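PDB 3K8U: putative ABC transporter, ATP-binding protein ComA from Streptococcus mutans, which is a putative ABC transporter that carries a peptidase C39 domain of the papain-like clan CA, the part modelled here. Local coordinates for residues A[54-64]-A[133-141]; A[90-99]-A[108-116]. All coordinates share one frame; numbering follows the deposited sequence.

Both contacts are built on the same antiparallel sheet, on opposite sides of the chain's centre and with their own centres about 18 Å apart. Interaction 1 packs helix 51-60 on strand 134-140 and pairs that strand with the edge strand 63-69; apolar branches fill its inner part, and backbone bonds finish it at the more exposed end. Interaction 2, largely buried, joins the two strands of a hairpin, 93-104 and 107-112, and is the polar one: a histidine, aspartates and two waters gather beside a short strand pairing. The two meet where Ile54 CD1 packs against Tyr97 CZ at 3.7 Å, between helix and sheet.

Interaction 1. Residues A[54-64]-A[133-141]; sequences IVEAAKKLGFE and GLAIFLAPQ
Ile136 is the first residue of strand 134-140 to meet the helix, and it does so with two branches. Ile136 CG2 lies 4.1 Å from Val55 CG2, while Ile136 CD1, carried on a CG1 placed beside the backbone N, reaches on to Ile54 CG2. One turn further along the helix, Leu138 spreads both methyls over Ala58, CD2 coming to 3.8 Å from Ala58 CB; Leu22 and Val25 of helix 17-28 also touch this leucine. The helix and strand segments run almost parallel, 4° between their axes, 9.8 Å apart. This is a helix laid along the antiparallel sheet of a papain-like peptidase domain. The chain leaves the helix through a Schellman motif at Gly62, whose positive phi turns it into strand 63-69, antiparallel to 134-140. Ala139 and Glu64 then form a hydrogen-bonded pair: Glu64 N gives a bond of 2.6 Å to Ala139 O, and Ala139 N returns one of 2.9 Å to Glu64 O, more bent at 139°. Pro140, which has no N-H to give, stands at the next, non-hydrogen-bonded position opposite Phe63. There Pro140 CG approaches Phe63 CE1 to 3.8 Å, the two side chains crossing at a slant, and the Ala139 carbonyl carbon lies at the edge of the phenyl ring; Tyr29 also touches the proline. Gln141 follows with a weak bond from its N to Gly62 O at 3.4 Å. Its side chain starts between the backbone N and carbonyl carbon (chi1 61°), which presses Gln141 CG tightly against that same Gly62 O, 3.0 Å away.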
loop_
_atom_site.group_PDB
_atom_site.type_symbol
_atom_site.label_atom_id
_atom_site.label_comp_id
_atom_site.label_asym_id
_atom_site.label_seq_id
_atom_site.Cartn_x
_atom_site.Cartn_y
_atom_site.Cartn_z
ATOM N N ILE A 54 4.803 8.506 -2.795
ATOM C CA ILE A 54 3.424 8.036 -2.675
ATOM C C ILE A 54 2.567 9.131 -2.033
ATOM O O ILE A 54 1.482 9.463 -2.527
ATOM C CB ILE A 54 3.336 6.745 -1.819
ATOM C CG1 ILE A 54 3.962 5.568 -2.568
ATOM C CG2 ILE A 54 1.886 6.436 -1.464
ATOM C CD1 ILE A 54 3.953 4.269 -1.780
ATOM N N VAL A 55 3.081 9.710 -0.951
ATOM C CA VAL A 55 2.387 10.768 -0.226
ATOM C C VAL A 55 2.148 12.002 -1.096
ATOM O O VAL A 55 1.038 12.538 -1.125
ATOM C CB VAL A 55 3.164 11.165 1.053
ATOM C CG1 VAL A 55 2.560 12.411 1.686
ATOM C CG2 VAL A 55 3.143 10.017 2.050
ATOM N N GLU A 56 3.183 12.436 -1.812
ATOM C CA GLU A 56 3.080 13.603 -2.687
ATOM C C GLU A 56 2.032 13.395 -3.771
ATOM O O GLU A 56 1.227 14.289 -4.044
ATOM C CB GLU A 56 4.431 13.921 -3.333
ATOM C CG GLU A 56 5.486 14.424 -2.358
ATOM C CD GLU A 56 6.806 14.764 -3.032
ATOM O OE1 GLU A 56 7.252 13.999 -3.918
ATOM O OE2 GLU A 56 7.402 15.800 -2.667
ATOM N N ALA A 57 2.039 12.211 -4.376
ATOM C CA ALA A 57 1.084 11.881 -5.427
ATOM C C ALA A 57 -0.339 11.880 -4.878
ATOM O O ALA A 57 -1.240 12.468 -5.476
ATOM C CB ALA A 57 1.421 10.533 -6.044
ATOM N N ALA A 58 -0.527 11.247 -3.721
ATOM C CA ALA A 58 -1.836 11.173 -3.082
ATOM C C ALA A 58 -2.404 12.566 -2.800
ATOM O O ALA A 58 -3.600 12.801 -2.983
ATOM C CB ALA A 58 -1.747 10.370 -1.794
ATOM N N LYS A 59 -1.542 13.480 -2.355
ATOM C CA LYS A 59 -1.952 14.853 -2.055
ATOM C C LYS A 59 -2.373 15.594 -3.323
ATOM O O LYS A 59 -3.301 16.403 -3.298
ATOM C CB LYS A 59 -0.827 15.615 -1.346
ATOM C CG LYS A 59 -0.609 15.207 0.106
ATOM C CD LYS A 59 0.462 16.065 0.766
ATOM C CE LYS A 59 0.661 15.699 2.233
ATOM N NZ LYS A 59 -0.551 15.962 3.069
ATOM N N LYS A 60 -1.687 15.314 -4.428
ATOM C CA LYS A 60 -2.006 15.931 -5.713
ATOM C C LYS A 60 -3.343 15.388 -6.214
ATOM O O LYS A 60 -4.019 16.028 -7.019
ATOM C CB LYS A 60 -0.916 15.635 -6.748
ATOM C CG LYS A 60 0.441 16.256 -6.457
ATOM C CD LYS A 60 1.454 15.812 -7.501
ATOM C CE LYS A 60 2.849 16.341 -7.210
ATOM N NZ LYS A 60 3.846 15.808 -8.188
ATOM N N LEU A 61 -3.709 14.197 -5.746
ATOM C CA LEU A 61 -4.965 13.567 -6.133
ATOM C C LEU A 61 -6.130 14.062 -5.276
ATOM O O LEU A 61 -7.272 13.657 -5.484
ATOM C CB LEU A 61 -4.864 12.047 -6.023
ATOM C CG LEU A 61 -3.865 11.305 -6.913
ATOM C CD1 LEU A 61 -3.917 9.822 -6.587
ATOM C CD2 LEU A 61 -4.180 11.542 -8.383
ATOM N N GLY A 62 -5.828 14.923 -4.308
ATOM C CA GLY A 62 -6.859 15.461 -3.436
ATOM C C GLY A 62 -7.142 14.618 -2.206
ATOM O O GLY A 62 -8.242 14.664 -1.657
ATOM N N PHE A 63 -6.159 13.831 -1.777
ATOM C CA PHE A 63 -6.320 12.989 -0.597
ATOM C C PHE A 63 -5.580 13.566 0.596
ATOM O O PHE A 63 -4.501 14.142 0.452
ATOM C CB PHE A 63 -5.787 11.572 -0.853
ATOM C CG PHE A 63 -6.675 10.726 -1.714
ATOM C CD1 PHE A 63 -7.757 10.051 -1.164
ATOM C CD2 PHE A 63 -6.423 10.593 -3.074
ATOM C CE1 PHE A 63 -8.577 9.252 -1.957
ATOM C CE2 PHE A 63 -7.235 9.798 -3.874
ATOM C CZ PHE A 63 -8.314 9.126 -3.316
ATOM N N GLU A 64 -6.188 13.446 1.770
ATOM C CA GLU A 64 -5.563 13.893 3.006
ATOM C C GLU A 64 -4.685 12.696 3.373
ATOM O O GLU A 64 -5.164 11.563 3.406
ATOM C CB GLU A 64 -6.619 14.131 4.085
ATOM C CG GLU A 64 -6.055 14.675 5.386
ATOM C CD GLU A 64 -7.131 14.967 6.414
ATOM O OE1 GLU A 64 -7.216 14.223 7.416
ATOM O OE2 GLU A 64 -7.888 15.943 6.221
ATOM N N GLY A 133 7.173 -1.031 9.610
ATOM C CA GLY A 133 6.411 -0.297 10.601
ATOM C C GLY A 133 5.754 0.927 9.975
ATOM O O GLY A 133 4.842 1.513 10.556
ATOM N N LEU A 134 6.206 1.311 8.783
ATOM C CA LEU A 134 5.646 2.469 8.096
ATOM C C LEU A 134 4.274 2.175 7.513
ATOM O O LEU A 134 4.085 1.180 6.804
ATOM C CB LEU A 134 6.577 2.957 6.977
ATOM C CG LEU A 134 6.059 4.181 6.204
ATOM C CD1 LEU A 134 6.090 5.412 7.096
ATOM C CD2 LEU A 134 6.893 4.417 4.958
ATOM N N ALA A 135 3.315 3.040 7.832
ATOM C CA ALA A 135 1.950 2.910 7.331
ATOM C C ALA A 135 1.512 4.269 6.798
ATOM O O ALA A 135 1.775 5.300 7.418
ATOM C CB ALA A 135 1.007 2.451 8.441
ATOM N N ILE A 136 0.892 4.267 5.625
ATOM C CA ILE A 136 0.413 5.495 5.006
ATOM C C ILE A 136 -1.097 5.398 4.889
ATOM O O ILE A 136 -1.626 4.474 4.266
ATOM C CB ILE A 136 1.044 5.716 3.606
ATOM C CG1 ILE A 136 2.569 5.804 3.729
ATOM C CG2 ILE A 136 0.494 7.004 2.967
ATOM C CD1 ILE A 136 3.309 5.747 2.406
ATOM N N PHE A 137 -1.781 6.342 5.532
ATOM C CA PHE A 137 -3.237 6.412 5.524
ATOM C C PHE A 137 -3.698 7.550 4.621
ATOM O O PHE A 137 -3.143 8.652 4.665
ATOM C CB PHE A 137 -3.763 6.629 6.949
ATOM C CG PHE A 137 -3.568 5.442 7.859
ATOM C CD1 PHE A 137 -4.602 4.537 8.069
ATOM C CD2 PHE A 137 -2.346 5.217 8.481
ATOM C CE1 PHE A 137 -4.422 3.421 8.880
ATOM C CE2 PHE A 137 -2.153 4.103 9.296
ATOM C CZ PHE A 137 -3.193 3.201 9.494
ATOM N N LEU A 138 -4.704 7.273 3.793
ATOM C CA LEU A 138 -5.245 8.270 2.873
ATOM C C LEU A 138 -6.745 8.423 3.087
ATOM O O LEU A 138 -7.437 7.458 3.413
ATOM C CB LEU A 138 -4.997 7.858 1.419
ATOM C CG LEU A 138 -3.618 7.352 0.996
ATOM C CD1 LEU A 138 -3.641 7.041 -0.488
ATOM C CD2 LEU A 138 -2.547 8.376 1.304
ATOM N N ALA A 139 -7.245 9.633 2.870
ATOM C CA ALA A 139 -8.668 9.917 3.028
ATOM C C ALA A 139 -9.077 11.080 2.133
ATOM O O ALA A 139 -8.346 12.061 2.009
ATOM C CB ALA A 139 -8.978 10.240 4.483
ATOM N N PRO A 140 -10.235 10.965 1.459
ATOM C CA PRO A 140 -10.722 12.029 0.575
ATOM C C PRO A 140 -11.023 13.289 1.381
ATOM O O PRO A 140 -11.737 13.232 2.384
ATOM C CB PRO A 140 -12.005 11.428 -0.003
ATOM C CG PRO A 140 -11.726 9.960 0.004
ATOM C CD PRO A 140 -11.093 9.772 1.359
ATOM N N GLN A 141 -10.449 14.414 0.966
ATOM C CA GLN A 141 -10.669 15.682 1.660
ATOM C C GLN A 141 -11.838 16.469 1.067
ATOM O O GLN A 141 -12.061 16.374 -0.162
ATOM C CB GLN A 141 -9.392 16.532 1.655
ATOM C CG GLN A 141 -8.888 16.924 0.271
ATOM C CD GLN A 141 -7.610 17.748 0.311
ATOM O OE1 GLN A 141 -7.222 18.356 -0.689
ATOM N NE2 GLN A 141 -6.946 17.769 1.464
#

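Interaction 2. Residues A[90-99]-A[108-116]; sequences KGKRLQHYYV and LIIGDPDPS
His96 and Asp112 meet almost at right angles, ring and carboxylate planes 82° apart. His96 NE2 donates to Asp112 OD1 at 2.7 Å; the oxygen lies in the ring plane, but the N-H arrives from above the carboxylate plane. This His-carboxylate hydrogen bond, with Cys17 beside His96, is consistent with the Cys-His-Asp constellation of clan CA peptidases. From the opposite face, Asp114 N bonds to the same Asp112 OD1 at 3.0 Å, closing an Asx turn, and this pair of donors should help fix the rotation of the carboxylate. The other oxygen, OD2, takes two waters. One bridges it to Asp114 OD2 and Arg93 NH1, and so links Arg93 and Asp114, which stand too far apart for a salt bridge; the second joins it to Tyr98 OH.

The Tyr98 ring leans obliquely against Asp112, Tyr98 CE1 3.5 Å from Asp112 CG. Ile110 sets its CD1 over the centre of one face in a CH-pi contact, 3.9 Å from the Tyr98 centroid and 8° off the normal. That reach depends on a CG1 squeezed between backbone N and carbonyl carbon (chi1 62°). Beside it, Val99 and Gly111 form a hydrogen-bonded antiparallel pair, with Val99 N to Gly111 O at 2.9 Å and Gly111 N to Val99 O at 2.7 Å. Pro113 CD packs 3.3 Å from the buried Tyr97 O.

This hairpin lies within the sheet between strands 84-90 and 120-123. Cys17 of helix 17-28 touches both His96 and Pro113, and the proline also lies on Ala20 and Val21, while Glu130 of helix 124-130 binds Lys90 NZ and Tyr98 OH.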
loop_
_atom_site.group_PDB
_atom_site.type_symbol
_atom_site.label_atom_id
_atom_site.label_comp_id
_atom_site.label_asym_id
_atom_site.label_seq_id
_atom_site.Cartn_x
_atom_site.Cartn_y
_atom_site.Cartn_z
ATOM N N LYS A 90 11.021 -7.164 0.980
ATOM C CA LYS A 90 10.933 -8.524 0.463
ATOM C C LYS A 90 12.215 -8.855 -0.278
ATOM O O LYS A 90 12.416 -8.425 -1.416
ATOM C CB LYS A 90 9.722 -8.673 -0.459
ATOM C CG LYS A 90 8.393 -8.434 0.236
ATOM C CD LYS A 90 7.224 -8.806 -0.655
ATOM C CE LYS A 90 7.211 -10.292 -0.968
ATOM N NZ LYS A 90 7.094 -11.130 0.255
ATOM N N GLY A 91 13.082 -9.623 0.376
ATOM C CA GLY A 91 14.355 -9.974 -0.225
ATOM C C GLY A 91 15.152 -8.697 -0.392
ATOM O O GLY A 91 15.249 -7.900 0.544
ATOM N N LYS A 92 15.683 -8.473 -1.590
ATOM C CA LYS A 92 16.457 -7.268 -1.859
ATOM C C LYS A 92 15.572 -6.101 -2.300
ATOM O O LYS A 92 16.071 -5.011 -2.584
ATOM C CB LYS A 92 17.550 -7.546 -2.897
ATOM C CG LYS A 92 18.521 -8.647 -2.480
ATOM C CD LYS A 92 19.815 -8.617 -3.283
ATOM C CE LYS A 92 20.659 -7.395 -2.934
ATOM N NZ LYS A 92 21.986 -7.410 -3.616
ATOM N N ARG A 93 14.262 -6.335 -2.356
ATOM C CA ARG A 93 13.308 -5.299 -2.746
ATOM C C ARG A 93 13.084 -4.335 -1.584
ATOM O O ARG A 93 12.355 -4.636 -0.638
ATOM C CB ARG A 93 11.983 -5.924 -3.204
ATOM C CG ARG A 93 12.045 -6.540 -4.599
ATOM C CD ARG A 93 10.736 -7.215 -4.988
ATOM N NE ARG A 93 10.548 -8.490 -4.297
ATOM C CZ ARG A 93 9.419 -9.194 -4.306
ATOM N NH1 ARG A 93 8.355 -8.756 -4.969
ATOM N NH2 ARG A 93 9.356 -10.349 -3.654
ATOM N N LEU A 94 13.746 -3.184 -1.659
ATOM C CA LEU A 94 13.667 -2.158 -0.624
ATOM C C LEU A 94 12.542 -1.142 -0.811
ATOM O O LEU A 94 12.348 -0.273 0.039
ATOM C CB LEU A 94 15.007 -1.425 -0.513
ATOM C CG LEU A 94 16.190 -2.232 0.027
ATOM C CD1 LEU A 94 17.482 -1.455 -0.164
ATOM C CD2 LEU A 94 15.971 -2.561 1.499
ATOM N N GLN A 95 11.799 -1.258 -1.911
ATOM C CA GLN A 95 10.694 -0.347 -2.198
ATOM C C GLN A 95 9.421 -1.085 -2.617
ATOM O O GLN A 95 8.823 -0.797 -3.657
ATOM C CB GLN A 95 11.094 0.675 -3.272
ATOM C CG GLN A 95 12.233 1.610 -2.871
ATOM C CD GLN A 95 11.832 2.643 -1.828
ATOM O OE1 GLN A 95 10.845 2.475 -1.104
ATOM N NE2 GLN A 95 12.596 3.726 -1.754
ATOM N N HIS A 96 9.020 -2.058 -1.809
ATOM C CA HIS A 96 7.808 -2.815 -2.083
ATOM C C HIS A 96 6.759 -2.401 -1.055
ATOM O O HIS A 96 7.096 -2.070 0.082
ATOM C CB HIS A 96 8.064 -4.323 -2.001
ATOM C CG HIS A 96 7.036 -5.138 -2.722
ATOM N ND1 HIS A 96 7.062 -5.324 -4.089
ATOM C CD2 HIS A 96 5.930 -5.778 -2.277
ATOM C CE1 HIS A 96 6.015 -6.041 -4.454
ATOM N NE2 HIS A 96 5.313 -6.330 -3.374
ATOM N N TYR A 97 5.492 -2.400 -1.462
ATOM C CA TYR A 97 4.404 -2.009 -0.571
ATOM C C TYR A 97 3.217 -2.939 -0.743
ATOM O O TYR A 97 3.067 -3.574 -1.784
ATOM C CB TYR A 97 3.918 -0.584 -0.895
ATOM C CG TYR A 97 4.978 0.490 -0.806
ATOM C CD1 TYR A 97 5.135 1.247 0.352
ATOM C CD2 TYR A 97 5.834 0.741 -1.881
ATOM C CE1 TYR A 97 6.124 2.225 0.443
ATOM C CE2 TYR A 97 6.821 1.711 -1.801
ATOM C CZ TYR A 97 6.963 2.447 -0.640
ATOM O OH TYR A 97 7.951 3.399 -0.558
ATOM N N TYR A 98 2.372 -2.993 0.281
ATOM C CA TYR A 98 1.144 -3.785 0.244
ATOM C C TYR A 98 0.012 -2.850 0.618
ATOM O O TYR A 98 0.226 -1.786 1.209
ATOM C CB TYR A 98 1.095 -4.856 1.342
ATOM C CG TYR A 98 2.042 -6.025 1.270
ATOM C CD1 TYR A 98 2.641 -6.416 0.076
ATOM C CD2 TYR A 98 2.308 -6.771 2.420
ATOM C CE1 TYR A 98 3.483 -7.528 0.029
ATOM C CE2 TYR A 98 3.144 -7.876 2.387
ATOM C CZ TYR A 98 3.727 -8.253 1.194
ATOM O OH TYR A 98 4.547 -9.354 1.178
ATOM N N VAL A 99 -1.197 -3.266 0.272
ATOM C CA VAL A 99 -2.389 -2.552 0.684
ATOM C C VAL A 99 -2.892 -3.477 1.797
ATOM O O VAL A 99 -2.754 -4.699 1.690
ATOM C CB VAL A 99 -3.461 -2.501 -0.425
ATOM C CG1 VAL A 99 -4.737 -1.881 0.124
ATOM C CG2 VAL A 99 -2.955 -1.694 -1.619
ATOM N N LEU A 108 -3.881 -11.328 8.331
ATOM C CA LEU A 108 -4.231 -10.038 7.757
ATOM C C LEU A 108 -4.587 -10.276 6.300
ATOM O O LEU A 108 -4.069 -11.201 5.680
ATOM C CB LEU A 108 -3.027 -9.096 7.806
ATOM C CG LEU A 108 -2.466 -8.742 9.181
ATOM C CD1 LEU A 108 -1.229 -7.885 9.025
ATOM C CD2 LEU A 108 -3.528 -8.017 9.986
ATOM N N ILE A 109 -5.495 -9.468 5.769
ATOM C CA ILE A 109 -5.864 -9.573 4.364
ATOM C C ILE A 109 -5.062 -8.463 3.689
ATOM O O ILE A 109 -5.243 -7.284 3.996
ATOM C CB ILE A 109 -7.367 -9.320 4.137
ATOM C CG1 ILE A 109 -8.198 -10.260 5.011
ATOM C CG2 ILE A 109 -7.714 -9.528 2.659
ATOM C CD1 ILE A 109 -9.682 -9.971 4.972
ATOM N N ILE A 110 -4.127 -8.847 2.828
ATOM C CA ILE A 110 -3.293 -7.864 2.146
ATOM C C ILE A 110 -3.398 -7.911 0.629
ATOM O O ILE A 110 -3.841 -8.903 0.050
ATOM C CB ILE A 110 -1.803 -7.992 2.567
ATOM C CG1 ILE A 110 -1.241 -9.365 2.188
ATOM C CG2 ILE A 110 -1.654 -7.762 4.084
ATOM C CD1 ILE A 110 -0.346 -9.351 0.968
ATOM N N GLY A 111 -2.993 -6.812 -0.001
ATOM C CA GLY A 111 -3.011 -6.717 -1.446
ATOM C C GLY A 111 -1.599 -6.447 -1.911
ATOM O O GLY A 111 -1.035 -5.386 -1.639
ATOM N N ASP A 112 -0.993 -7.450 -2.531
ATOM C CA ASP A 112 0.365 -7.329 -3.037
ATOM C C ASP A 112 0.290 -7.126 -4.553
ATOM O O ASP A 112 -0.146 -8.016 -5.271
ATOM C CB ASP A 112 1.148 -8.611 -2.699
ATOM C CG ASP A 112 2.589 -8.583 -3.187
ATOM O OD1 ASP A 112 3.000 -7.615 -3.857
ATOM O OD2 ASP A 112 3.322 -9.550 -2.905
ATOM N N PRO A 113 0.733 -5.955 -5.054
ATOM C CA PRO A 113 0.717 -5.638 -6.490
ATOM C C PRO A 113 1.393 -6.698 -7.372
ATOM O O PRO A 113 1.125 -6.761 -8.573
ATOM C CB PRO A 113 1.444 -4.298 -6.548
ATOM C CG PRO A 113 1.039 -3.659 -5.240
ATOM C CD PRO A 113 1.227 -4.804 -4.275
ATOM N N ASP A 114 2.284 -7.499 -6.787
ATOM C CA ASP A 114 2.958 -8.590 -7.506
ATOM C C ASP A 114 1.800 -9.393 -8.119
ATOM O O ASP A 114 0.959 -9.921 -7.395
ATOM C CB ASP A 114 3.739 -9.446 -6.492
ATOM C CG ASP A 114 4.423 -10.664 -7.111
ATOM O OD1 ASP A 114 3.976 -11.188 -8.155
ATOM O OD2 ASP A 114 5.401 -11.134 -6.501
ATOM N N PRO A 115 1.738 -9.478 -9.464
ATOM C CA PRO A 115 0.660 -10.210 -10.139
ATOM C C PRO A 115 0.542 -11.703 -9.850
ATOM O O PRO A 115 -0.492 -12.302 -10.140
ATOM C CB PRO A 115 0.895 -9.895 -11.619
ATOM C CG PRO A 115 2.364 -9.659 -11.699
ATOM C CD PRO A 115 2.646 -8.857 -10.443
ATOM N N SER A 116 1.575 -12.286 -9.247
ATOM C CA SER A 116 1.553 -13.701 -8.891
ATOM C C SER A 116 1.073 -13.892 -7.448
ATOM O O SER A 116 0.968 -15.021 -6.964
ATOM C CB SER A 116 2.935 -14.342 -9.092
ATOM O OG SER A 116 3.889 -13.906 -8.134
HETATM O O HOH W 1 5.840 -10.056 -3.836
HETATM O O HOH W 2 3.588 -11.162 -0.664
#